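Long-range contacts in ketosynthase (PDB 6KXD), which probably condenses fatty acyl-ACP with malonyl-ACP, releasing carbon dioxide, and so extends the chain built by a highly reducing type II polyketide synthase: residues G16-I21 and V83-M88; C56-F61 and G79-A84; G236-E241 and L344-C349. One frame throughout, in Å; residues are numbered along the deposited sequence.

Interaction 1 of 3, residues G16-I21 and V83-M88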
ATOM      1  N   GLY A  16      -0.982  19.170  -4.361  1.00 42.58           N
ATOM      2  CA  GLY A  16      -2.306  19.065  -4.835  1.00 42.98           C
ATOM      3  C   GLY A  16      -3.201  18.610  -3.707  1.00 49.24           C
ATOM      4  O   GLY A  16      -2.861  17.647  -3.037  1.00 45.23           O
ATOM      5  N   VAL A  17      -4.356  19.262  -3.558  1.00 45.73           N
ATOM      6  CA  VAL A  17      -5.253  19.059  -2.408  1.00 46.12           C
ATOM      7  C   VAL A  17      -6.711  19.073  -2.864  1.00 47.33           C
ATOM      8  O   VAL A  17      -7.166  20.061  -3.464  1.00 46.39           O
ATOM      9  CB  VAL A  17      -5.053  20.140  -1.325  1.00 42.90           C
ATOM     10  CG1 VAL A  17      -6.021  19.903  -0.162  1.00 46.37           C
ATOM     11  CG2 VAL A  17      -3.624  20.238  -0.839  1.00 48.17           C
ATOM     12  N   ILE A  18      -7.425  18.004  -2.510  1.00 43.29           N
ATOM     13  CA  ILE A  18      -8.844  17.837  -2.519  1.00 43.50           C
ATOM     14  C   ILE A  18      -9.237  17.503  -1.090  1.00 51.83           C
ATOM     15  O   ILE A  18      -8.953  16.412  -0.647  1.00 49.89           O
ATOM     16  CB  ILE A  18      -9.306  16.679  -3.416  1.00 52.16           C
ATOM     17  CG1 ILE A  18      -8.899  16.835  -4.884  1.00 55.46           C
ATOM     18  CG2 ILE A  18     -10.798  16.490  -3.268  1.00 50.64           C
ATOM     19  CD1 ILE A  18      -9.812  17.733  -5.666  1.00 64.04           C
ATOM     20  N   SER A  19      -9.896  18.412  -0.382  1.00 45.12           N
ATOM     21  CA  SER A  19     -10.137  18.172   1.040  1.00 44.14           C
ATOM     22  C   SER A  19     -11.481  18.768   1.433  1.00 53.78           C
ATOM     23  O   SER A  19     -12.043  19.610   0.712  1.00 48.78           O
ATOM     24  CB  SER A  19      -9.019  18.746   1.885  1.00 46.42           C
ATOM     25  OG  SER A  19      -9.294  20.083   2.267  1.00 48.47           O
ATOM     26  N   SER A  20     -11.916  18.349   2.620  1.00 52.38           N
ATOM     27  CA  SER A  20     -13.157  18.754   3.224  1.00 53.63           C
ATOM     28  C   SER A  20     -13.100  20.232   3.633  1.00 46.31           C
ATOM     29  O   SER A  20     -14.151  20.756   3.909  1.00 52.64           O
ATOM     30  CB  SER A  20     -13.508  17.852   4.393  1.00 48.93           C
ATOM     31  OG  SER A  20     -12.537  17.988   5.411  1.00 48.69           O
ATOM     32  N   ILE A  21     -11.907  20.860   3.679  1.00 48.26           N
ATOM     33  CA  ILE A  21     -11.731  22.252   4.079  1.00 50.50           C
ATOM     34  C   ILE A  21     -11.139  23.095   2.947  1.00 53.02           C
ATOM     35  O   ILE A  21     -10.637  24.223   3.203  1.00 50.68           O
ATOM     36  CB  ILE A  21     -10.889  22.398   5.362  1.00 49.33           C
ATOM     37  CG1 ILE A  21      -9.401  22.087   5.160  1.00 49.73           C
ATOM     38  CG2 ILE A  21     -11.512  21.563   6.468  1.00 52.50           C
ATOM     39  CD1 ILE A  21      -8.539  22.411   6.339  1.00 50.17           C
ATOM     40  N   VAL A  83      -6.380  11.556  -8.761  1.00 39.17           N
ATOM     41  CA  VAL A  83      -6.014  12.073 -10.097  1.00 37.73           C
ATOM     42  C   VAL A  83      -6.129  13.605 -10.069  1.00 41.96           C
ATOM     43  O   VAL A  83      -5.214  14.304 -10.525  1.00 42.17           O
ATOM     44  CB  VAL A  83      -6.889  11.441 -11.199  1.00 40.80           C
ATOM     45  CG1 VAL A  83      -6.624  12.079 -12.556  1.00 46.34           C
ATOM     46  CG2 VAL A  83      -6.685   9.945 -11.335  1.00 40.75           C
ATOM     47  N   ALA A  84      -7.237  14.129  -9.519  1.00 43.68           N
ATOM     48  CA  ALA A  84      -7.407  15.583  -9.409  1.00 45.67           C
ATOM     49  C   ALA A  84      -6.260  16.219  -8.608  1.00 48.64           C
ATOM     50  O   ALA A  84      -5.672  17.182  -9.055  1.00 43.66           O
ATOM     51  CB  ALA A  84      -8.780  15.896  -8.856  1.00 46.77           C
ATOM     52  N   ALA A  85      -5.923  15.688  -7.412  1.00 40.47           N
ATOM     53  CA  ALA A  85      -4.877  16.227  -6.640  1.00 44.59           C
ATOM     54  C   ALA A  85      -3.539  16.112  -7.377  1.00 41.01           C
ATOM     55  O   ALA A  85      -2.671  16.986  -7.220  1.00 45.22           O
ATOM     56  CB  ALA A  85      -4.810  15.546  -5.287  1.00 44.98           C
ATOM     57  N   ALA A  86      -3.332  15.014  -8.107  1.00 43.18           N
ATOM     58  CA  ALA A  86      -2.113  14.834  -8.839  1.00 39.61           C
ATOM     59  C   ALA A  86      -1.985  15.936  -9.903  1.00 43.52           C
ATOM     60  O   ALA A  86      -0.918  16.529 -10.013  1.00 42.67           O
ATOM     61  CB  ALA A  86      -2.079  13.481  -9.483  1.00 42.90           C
ATOM     62  N   ARG A  87      -3.062  16.147 -10.663  1.00 44.68           N
ATOM     63  CA  ARG A  87      -3.129  17.242 -11.678  1.00 45.34           C
ATOM     64  C   ARG A  87      -2.720  18.539 -10.980  1.00 46.08           C
ATOM     65  O   ARG A  87      -1.767  19.166 -11.353  1.00 51.02           O
ATOM     66  CB  ARG A  87      -4.511  17.259 -12.335  1.00 47.53           C
ATOM     67  CG  ARG A  87      -4.794  18.477 -13.207  1.00 56.36           C
ATOM     68  CD  ARG A  87      -4.038  18.421 -14.508  1.00 53.64           C
ATOM     69  NE  ARG A  87      -4.529  17.364 -15.392  1.00 57.11           N
ATOM     70  CZ  ARG A  87      -3.857  16.958 -16.459  1.00 56.80           C
ATOM     71  NH1 ARG A  87      -2.731  17.569 -16.787  1.00 54.69           N
ATOM     72  NH2 ARG A  87      -4.269  15.920 -17.159  1.00 46.11           N
ATOM     73  N   MET A  88      -3.437  18.891  -9.914  1.00 47.93           N
ATOM     74  CA  MET A  88      -3.167  20.103  -9.181  1.00 47.89           C
ATOM     75  C   MET A  88      -1.708  20.178  -8.754  1.00 49.32           C
ATOM     76  O   MET A  88      -1.105  21.219  -8.795  1.00 46.04           O
ATOM     77  CB  MET A  88      -4.019  20.190  -7.918  1.00 48.66           C
ATOM     78  CG  MET A  88      -5.436  20.456  -8.208  1.00 56.95           C
ATOM     79  SD  MET A  88      -6.303  20.626  -6.628  1.00 59.36           S
ATOM     80  CE  MET A  88      -7.643  19.518  -7.007  1.00 53.49           C
TER

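Interaction 2 of 3, residues C56-F61 and G79-A84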
ATOM      1  N   CYS A  56     -16.777  14.178   7.064  1.00 46.60           N
ATOM      2  CA  CYS A  56     -16.080  15.296   6.521  1.00 44.27           C
ATOM      3  C   CYS A  56     -15.863  15.053   5.035  1.00 49.67           C
ATOM      4  O   CYS A  56     -14.722  14.813   4.600  1.00 52.67           O
ATOM      5  CB  CYS A  56     -14.748  15.550   7.207  1.00 48.90           C
ATOM      6  SG  CYS A  56     -14.945  16.080   8.931  1.00 52.95           S
ATOM      7  N   GLU A  57     -16.961  15.112   4.286  1.00 51.53           N
ATOM      8  CA  GLU A  57     -16.922  14.911   2.862  1.00 49.77           C
ATOM      9  C   GLU A  57     -16.309  16.119   2.175  1.00 47.03           C
ATOM     10  O   GLU A  57     -16.255  17.245   2.713  1.00 50.72           O
ATOM     11  CB  GLU A  57     -18.306  14.687   2.277  1.00 50.76           C
ATOM     12  CG  GLU A  57     -18.829  13.302   2.483  1.00 51.41           C
ATOM     13  CD  GLU A  57     -20.219  13.124   1.920  1.00 53.77           C
ATOM     14  OE1 GLU A  57     -20.702  14.077   1.263  1.00 58.55           O
ATOM     15  OE2 GLU A  57     -20.806  12.045   2.109  1.00 56.46           O
ATOM     16  N   VAL A  58     -15.809  15.860   0.958  1.00 47.16           N
ATOM     17  CA  VAL A  58     -15.477  16.900   0.044  1.00 49.65           C
ATOM     18  C   VAL A  58     -16.812  17.352  -0.540  1.00 46.60           C
ATOM     19  O   VAL A  58     -17.584  16.557  -1.086  1.00 49.38           O
ATOM     20  CB  VAL A  58     -14.477  16.461  -1.042  1.00 45.46           C
ATOM     21  CG1 VAL A  58     -14.365  17.484  -2.163  1.00 50.60           C
ATOM     22  CG2 VAL A  58     -13.100  16.210  -0.445  1.00 48.79           C
ATOM     23  N   PRO A  59     -17.161  18.635  -0.367  1.00 56.84           N
ATOM     24  CA  PRO A  59     -18.534  19.080  -0.632  1.00 60.73           C
ATOM     25  C   PRO A  59     -18.924  19.162  -2.122  1.00 66.53           C
ATOM     26  O   PRO A  59     -20.007  18.665  -2.497  1.00 64.33           O
ATOM     27  CB  PRO A  59     -18.536  20.455   0.065  1.00 53.76           C
ATOM     28  CG  PRO A  59     -17.141  20.950  -0.070  1.00 56.82           C
ATOM     29  CD  PRO A  59     -16.285  19.711   0.116  1.00 50.59           C
ATOM     30  N   ASP A  60     -18.048  19.746  -2.948  1.00 57.74           N
ATOM     31  CA  ASP A  60     -18.451  20.200  -4.273  1.00 71.88           C
ATOM     32  C   ASP A  60     -17.367  19.866  -5.304  1.00 73.87           C
ATOM     33  O   ASP A  60     -16.926  20.726  -6.067  1.00 75.04           O
ATOM     34  CB  ASP A  60     -18.795  21.695  -4.255  1.00 81.47           C
ATOM     35  CG  ASP A  60     -20.187  22.008  -3.718  1.00 85.78           C
ATOM     36  OD1 ASP A  60     -21.135  21.247  -4.033  1.00 87.26           O
ATOM     37  OD2 ASP A  60     -20.317  23.008  -2.980  1.00 87.87           O
ATOM     38  N   PHE A  61     -17.028  18.578  -5.374  1.00 60.11           N
ATOM     39  CA  PHE A  61     -15.999  18.078  -6.240  1.00 56.00           C
ATOM     40  C   PHE A  61     -16.455  18.095  -7.705  1.00 52.47           C
ATOM     41  O   PHE A  61     -17.458  17.497  -8.055  1.00 53.37           O
ATOM     42  CB  PHE A  61     -15.658  16.642  -5.834  1.00 53.88           C
ATOM     43  CG  PHE A  61     -14.648  15.977  -6.723  1.00 46.50           C
ATOM     44  CD1 PHE A  61     -13.397  16.542  -6.900  1.00 46.35           C
ATOM     45  CD2 PHE A  61     -14.926  14.751  -7.306  1.00 51.57           C
ATOM     46  CE1 PHE A  61     -12.452  15.921  -7.703  1.00 45.52           C
ATOM     47  CE2 PHE A  61     -13.981  14.142  -8.112  1.00 45.87           C
ATOM     48  CZ  PHE A  61     -12.750  14.721  -8.289  1.00 45.21           C
ATOM     49  N   GLY A  79     -10.137   7.385  -6.520  1.00 38.10           N
ATOM     50  CA  GLY A  79      -9.281   7.498  -7.716  1.00 37.93           C
ATOM     51  C   GLY A  79      -9.436   8.864  -8.346  1.00 39.61           C
ATOM     52  O   GLY A  79      -8.485   9.506  -8.695  1.00 38.20           O
ATOM     53  N   GLN A  80     -10.676   9.350  -8.409  1.00 43.22           N
ATOM     54  CA  GLN A  80     -10.885  10.674  -8.943  1.00 42.99           C
ATOM     55  C   GLN A  80     -10.174  11.702  -8.076  1.00 41.16           C
ATOM     56  O   GLN A  80      -9.487  12.566  -8.579  1.00 41.49           O
ATOM     57  CB  GLN A  80     -12.369  10.985  -9.144  1.00 39.16           C
ATOM     58  CG  GLN A  80     -13.020  10.043 -10.124  1.00 44.39           C
ATOM     59  CD  GLN A  80     -14.507  10.289 -10.197  1.00 45.20           C
ATOM     60  OE1 GLN A  80     -14.996  11.326  -9.760  1.00 46.07           O
ATOM     61  NE2 GLN A  80     -15.203   9.368 -10.808  1.00 45.79           N
ATOM     62  N   TYR A  81     -10.282  11.585  -6.747  1.00 38.73           N
ATOM     63  CA  TYR A  81      -9.601  12.535  -5.947  1.00 39.85           C
ATOM     64  C   TYR A  81      -8.093  12.486  -6.163  1.00 40.09           C
ATOM     65  O   TYR A  81      -7.407  13.546  -6.190  1.00 42.42           O
ATOM     66  CB  TYR A  81      -9.875  12.299  -4.468  1.00 41.83           C
ATOM     67  CG  TYR A  81     -11.282  12.527  -3.998  1.00 43.49           C
ATOM     68  CD1 TYR A  81     -12.174  13.327  -4.694  1.00 43.23           C
ATOM     69  CD2 TYR A  81     -11.706  12.013  -2.781  1.00 43.72           C
ATOM     70  CE1 TYR A  81     -13.459  13.536  -4.227  1.00 41.73           C
ATOM     71  CE2 TYR A  81     -12.983  12.241  -2.294  1.00 48.89           C
ATOM     72  CZ  TYR A  81     -13.858  13.030  -3.017  1.00 50.56           C
ATOM     73  OH  TYR A  81     -15.134  13.275  -2.609  1.00 47.52           O
ATOM     74  N   ALA A  82      -7.564  11.265  -6.319  1.00 41.04           N
ATOM     75  CA  ALA A  82      -6.146  11.081  -6.424  1.00 37.36           C
ATOM     76  C   ALA A  82      -5.640  11.803  -7.685  1.00 39.13           C
ATOM     77  O   ALA A  82      -4.654  12.571  -7.657  1.00 42.16           O
ATOM     78  CB  ALA A  82      -5.840   9.620  -6.503  1.00 37.78           C
ATOM     79  N   VAL A  83      -6.380  11.556  -8.761  1.00 39.17           N
ATOM     80  CA  VAL A  83      -6.014  12.073 -10.097  1.00 37.73           C
ATOM     81  C   VAL A  83      -6.129  13.605 -10.069  1.00 41.96           C
ATOM     82  O   VAL A  83      -5.214  14.304 -10.525  1.00 42.17           O
ATOM     83  CB  VAL A  83      -6.889  11.441 -11.199  1.00 40.80           C
ATOM     84  CG1 VAL A  83      -6.624  12.079 -12.556  1.00 46.34           C
ATOM     85  CG2 VAL A  83      -6.685   9.945 -11.335  1.00 40.75           C
ATOM     86  N   ALA A  84      -7.237  14.129  -9.519  1.00 43.68           N
ATOM     87  CA  ALA A  84      -7.407  15.583  -9.409  1.00 45.67           C
ATOM     88  C   ALA A  84      -6.260  16.219  -8.608  1.00 48.64           C
ATOM     89  O   ALA A  84      -5.672  17.182  -9.055  1.00 43.66           O
ATOM     90  CB  ALA A  84      -8.780  15.896  -8.856  1.00 46.77           C
TER

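Interaction 3 of 3, residues G236-E241 and L344-C349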
ATOM      1  N   GLY A 236      -4.293  14.119  -1.023  1.00 39.03           N
ATOM      2  CA  GLY A 236      -3.188  14.978  -1.086  1.00 39.01           C
ATOM      3  C   GLY A 236      -2.108  14.341  -1.902  1.00 43.12           C
ATOM      4  O   GLY A 236      -1.784  13.171  -1.676  1.00 40.23           O
ATOM      5  N   ILE A 237      -1.604  15.100  -2.867  1.00 40.19           N
ATOM      6  CA  ILE A 237      -0.493  14.664  -3.680  1.00 43.03           C
ATOM      7  C   ILE A 237       0.603  15.695  -3.570  1.00 42.11           C
ATOM      8  O   ILE A 237       0.361  16.909  -3.766  1.00 44.07           O
ATOM      9  CB  ILE A 237      -0.908  14.388  -5.131  1.00 40.98           C
ATOM     10  CG1 ILE A 237      -2.000  13.319  -5.210  1.00 44.34           C
ATOM     11  CG2 ILE A 237       0.296  13.989  -5.950  1.00 39.40           C
ATOM     12  CD1 ILE A 237      -1.510  11.911  -4.852  1.00 45.04           C
ATOM     13  N   LEU A 238       1.808  15.189  -3.307  1.00 41.10           N
ATOM     14  CA  LEU A 238       2.978  15.988  -3.195  1.00 45.42           C
ATOM     15  C   LEU A 238       3.907  15.648  -4.354  1.00 46.08           C
ATOM     16  O   LEU A 238       4.120  14.474  -4.662  1.00 42.28           O
ATOM     17  CB  LEU A 238       3.671  15.712  -1.863  1.00 42.01           C
ATOM     18  CG  LEU A 238       2.878  16.098  -0.615  1.00 45.69           C
ATOM     19  CD1 LEU A 238       1.927  14.979  -0.220  1.00 46.72           C
ATOM     20  CD2 LEU A 238       3.807  16.420   0.540  1.00 47.22           C
ATOM     21  N   VAL A 239       4.440  16.684  -5.012  1.00 45.58           N
ATOM     22  CA  VAL A 239       5.537  16.482  -5.944  1.00 44.49           C
ATOM     23  C   VAL A 239       6.850  16.568  -5.168  1.00 47.86           C
ATOM     24  O   VAL A 239       7.176  17.642  -4.596  1.00 52.51           O
ATOM     25  CB  VAL A 239       5.504  17.484  -7.119  1.00 42.79           C
ATOM     26  CG1 VAL A 239       6.619  17.179  -8.111  1.00 47.00           C
ATOM     27  CG2 VAL A 239       4.150  17.487  -7.810  1.00 46.64           C
ATOM     28  N   LEU A 240       7.592  15.451  -5.160  1.00 44.21           N
ATOM     29  CA  LEU A 240       8.909  15.365  -4.640  1.00 42.82           C
ATOM     30  C   LEU A 240       9.872  15.370  -5.824  1.00 43.79           C
ATOM     31  O   LEU A 240       9.600  14.717  -6.831  1.00 45.25           O
ATOM     32  CB  LEU A 240       9.124  14.068  -3.857  1.00 43.38           C
ATOM     33  CG  LEU A 240       8.620  14.059  -2.418  1.00 44.00           C
ATOM     34  CD1 LEU A 240       7.109  14.123  -2.380  1.00 44.44           C
ATOM     35  CD2 LEU A 240       9.124  12.813  -1.704  1.00 47.11           C
ATOM     36  N   GLU A 241      11.009  16.032  -5.651  1.00 46.69           N
ATOM     37  CA  GLU A 241      12.001  16.172  -6.715  1.00 45.21           C
ATOM     38  C   GLU A 241      13.385  16.244  -6.110  1.00 42.93           C
ATOM     39  O   GLU A 241      13.536  16.775  -5.015  1.00 45.36           O
ATOM     40  CB  GLU A 241      11.777  17.470  -7.487  1.00 57.41           C
ATOM     41  CG  GLU A 241      10.771  17.362  -8.604  1.00 62.93           C
ATOM     42  CD  GLU A 241      10.727  18.604  -9.492  1.00 67.07           C
ATOM     43  OE1 GLU A 241       9.795  19.419  -9.306  1.00 60.38           O
ATOM     44  OE2 GLU A 241      11.623  18.748 -10.367  1.00 69.88           O
ATOM     45  N   LEU A 344      -2.431  14.773   3.492  1.00 39.06           N
ATOM     46  CA  LEU A 344      -3.027  16.108   3.807  1.00 45.58           C
ATOM     47  C   LEU A 344      -2.308  16.731   5.004  1.00 43.67           C
ATOM     48  O   LEU A 344      -1.958  17.886   4.946  1.00 44.88           O
ATOM     49  CB  LEU A 344      -4.532  15.987   4.019  1.00 43.32           C
ATOM     50  CG  LEU A 344      -5.320  15.717   2.738  1.00 42.85           C
ATOM     51  CD1 LEU A 344      -6.766  15.340   3.017  1.00 47.32           C
ATOM     52  CD2 LEU A 344      -5.203  16.890   1.758  1.00 47.13           C
ATOM     53  N   GLY A 345      -1.932  15.931   6.003  1.00 44.87           N
ATOM     54  CA  GLY A 345      -1.057  16.420   7.091  1.00 44.07           C
ATOM     55  C   GLY A 345       0.296  16.887   6.611  1.00 43.70           C
ATOM     56  O   GLY A 345       0.815  17.965   7.032  1.00 48.22           O
ATOM     57  N   ALA A 346       0.943  16.083   5.754  1.00 42.31           N
ATOM     58  CA  ALA A 346       2.213  16.460   5.194  1.00 40.87           C
ATOM     59  C   ALA A 346       2.120  17.818   4.484  1.00 44.34           C
ATOM     60  O   ALA A 346       3.057  18.619   4.560  1.00 44.68           O
ATOM     61  CB  ALA A 346       2.713  15.393   4.232  1.00 40.77           C
ATOM     62  N   ILE A 347       1.059  18.013   3.696  1.00 43.89           N
ATOM     63  CA  ILE A 347       0.921  19.240   2.930  1.00 45.80           C
ATOM     64  C   ILE A 347       0.739  20.403   3.921  1.00 48.87           C
ATOM     65  O   ILE A 347       1.395  21.428   3.795  1.00 52.18           O
ATOM     66  CB  ILE A 347      -0.203  19.150   1.897  1.00 47.12           C
ATOM     67  CG1 ILE A 347       0.157  18.132   0.821  1.00 44.54           C
ATOM     68  CG2 ILE A 347      -0.469  20.522   1.260  1.00 46.06           C
ATOM     69  CD1 ILE A 347      -0.981  17.815  -0.116  1.00 43.18           C
ATOM     70  N   ALA A 348      -0.119  20.200   4.921  1.00 49.83           N
ATOM     71  CA  ALA A 348      -0.342  21.173   5.977  1.00 49.22           C
ATOM     72  C   ALA A 348       0.998  21.562   6.614  1.00 53.60           C
ATOM     73  O   ALA A 348       1.283  22.758   6.803  1.00 55.84           O
ATOM     74  CB  ALA A 348      -1.329  20.631   6.964  1.00 48.18           C
ATOM     75  N   CYS A 349       1.854  20.562   6.853  1.00 49.35           N
ATOM     76  CA  CYS A 349       3.195  20.749   7.397  1.00 47.03           C
ATOM     77  C   CYS A 349       4.090  21.553   6.467  1.00 53.39           C
ATOM     78  O   CYS A 349       4.873  22.397   6.941  1.00 53.89           O
ATOM     79  CB  CYS A 349       3.873  19.425   7.706  1.00 46.95           C
ATOM     80  SG  CYS A 349       3.137  18.658   9.154  1.00 50.77           S
TER

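Interaction 1 of 3, residues G16-I21 and V83-M88
The backbone oxygen of Ala85 meets the CA-H of Gly16 in an almost straight C-H...O contact, with Gly16 CA 3.2 Å from Ala85 O and an angle of 173° at the hydrogen. It marks where strand 10-19 and helix 77-93 come closest at the backbone, the helix being an outer one laid on the N-terminal sheet of the thiolase fold. The axes of 16-19 and 83-88 approach to 6.1 Å, with 144° between their directions. So close an approach depends on the glycine: a CB built on Gly16 would fall 1.7 Å from Ala85 O, a clash. From the helix, Met88 CB comes to 3.7 Å from Gly16 CA, and Ala85 CB lies 3.6 Å from Gly16 O. Met88 CG is anti to its own carbonyl carbon (chi1 -72°), and the chain goes on to set SD 3.3 Å from Val17 O. Val17 N is buried here and has no hydrogen-bonding partner in the model. Beyond it, Ile18 crosses the methionine side chain at about a right angle, and its CD1 reaches Ala84 CB at 3.8 Å, though the exact placing of Ile18 CD1 against Met88 CE is doubtful. Arg87 turns away to salt bridges with Glu97 and Glu155. At Ser19 the chain makes an ST turn: Ser19 OG accepts from Ile21 N at 3.1 Å and also bonds to Gly22 O.

Interaction 2 of 3, residues C56-F61 and G79-A84
The Phe61 ring takes the edge of Tyr81 on one face, while Gln80 OE1 and Ala84 CB lie at its rim, near its plane. The aromatic pair is T-shaped: centroids are 4.9 Å apart and the planes stand at 84°, with Tyr81 CE1 3.6 Å above the Phe61 plane and offset toward the rim. Phe61 CG is anti to its backbone N (chi1 176°), which directs CG toward the helix. Gln80 OE1 sits 3.4 Å from Phe61 CE2, its amide plane nearly coplanar with the ring, and NE2 is held by Leu72 O. Ala84 CB meets Phe61 CE1 at 3.8 Å. Farther along the tyrosine, Val58 and Tyr81 reach toward each other tip to tip, Val58 CB 3.6 Å from Tyr81 OH. No hydrogen bond joins the segments directly, but Glu233 OE2 links them, bonding both Tyr81 OH and Val58 N. Arg77 is a second partner of that hydroxyl. The contact thus fastens the loop after strand 54-55 to helix 77-93, beside strand 10-19, whose Ile18 touches Val58, Phe61 and Tyr81, while Val83 of the same helix packs on helix 147-156.

Interaction 3 of 3, residues G236-E241 and L344-C349
Strand 236-241 and helix 344-349 converge at Gly236 and Leu344, whose CA atoms are 5.0 Å apart, and their axes approach to 7.8 Å at 53°. In the thiolase fold this is a central-layer helix resting on the N-terminal sheet, and between the two segments the contacts are apolar, with no hydrogen bond; outside them Leu344 O bonds to Tyr28 OH. Leu238 and Ile347 together account for about half of the buried area, their side chains sliding past each other in opposite directions, with Leu238 CG 3.7 Å from Ile347 CG1. One branch of the leucine, CD2, meets the Ala346 methyl CB at 4.0 Å; the other, CD1, stays over the isoleucine. An alanine in place of Leu238 would probably open a gap against Ile347 CG1 and Ala346 CB, since all these contacts are made by atoms beyond CB. Ile347 CD1 is anti to its CA (chi2 171°) and so reaches down to the strand, 3.7 Å from Gly236 CA. The fit there is tight, because a CB built on Gly236 would lie 3.0 Å from Ile347 CD1. Leu344 joins less directly: its CB points away from the strand, yet the branch CD2 turns back to it. The opposite face of the strand belongs to helix 77-93, where Ile237 packs on Ala85 and Ala89, whereas Ala346 and Cys349 touch strand 387-394. At Gly236 two methyls meet the glycine: besides Ile347 CD1, Leu344 CD2 lies 4.0 Å from Gly236 CA.

In the fold
Interactions 1 and 2 open at 16-21 and 56-61 in turn, both end on helix 77-93 and share Val83 and Ala84; their centres are about 7 Å apart, and Val58 CG2 packs 3.7 Å from Ile18 CG2. Interaction 3 comes later in the chain, its centre about 10 Å from that of interaction 1 and about 16 Å from that of interaction 2. Strands 10-19 and 234-242 are antiparallel neighbours, joined by a probable hydrogen bond from Gly16 N to Ile237 O of 2.7 Å. Helices 77-93 and 341-355 thus cover opposite faces of one sheet, giving successive helix, sheet and helix layers of the thiolase fold, with loop 56-61 lying against the outer helix.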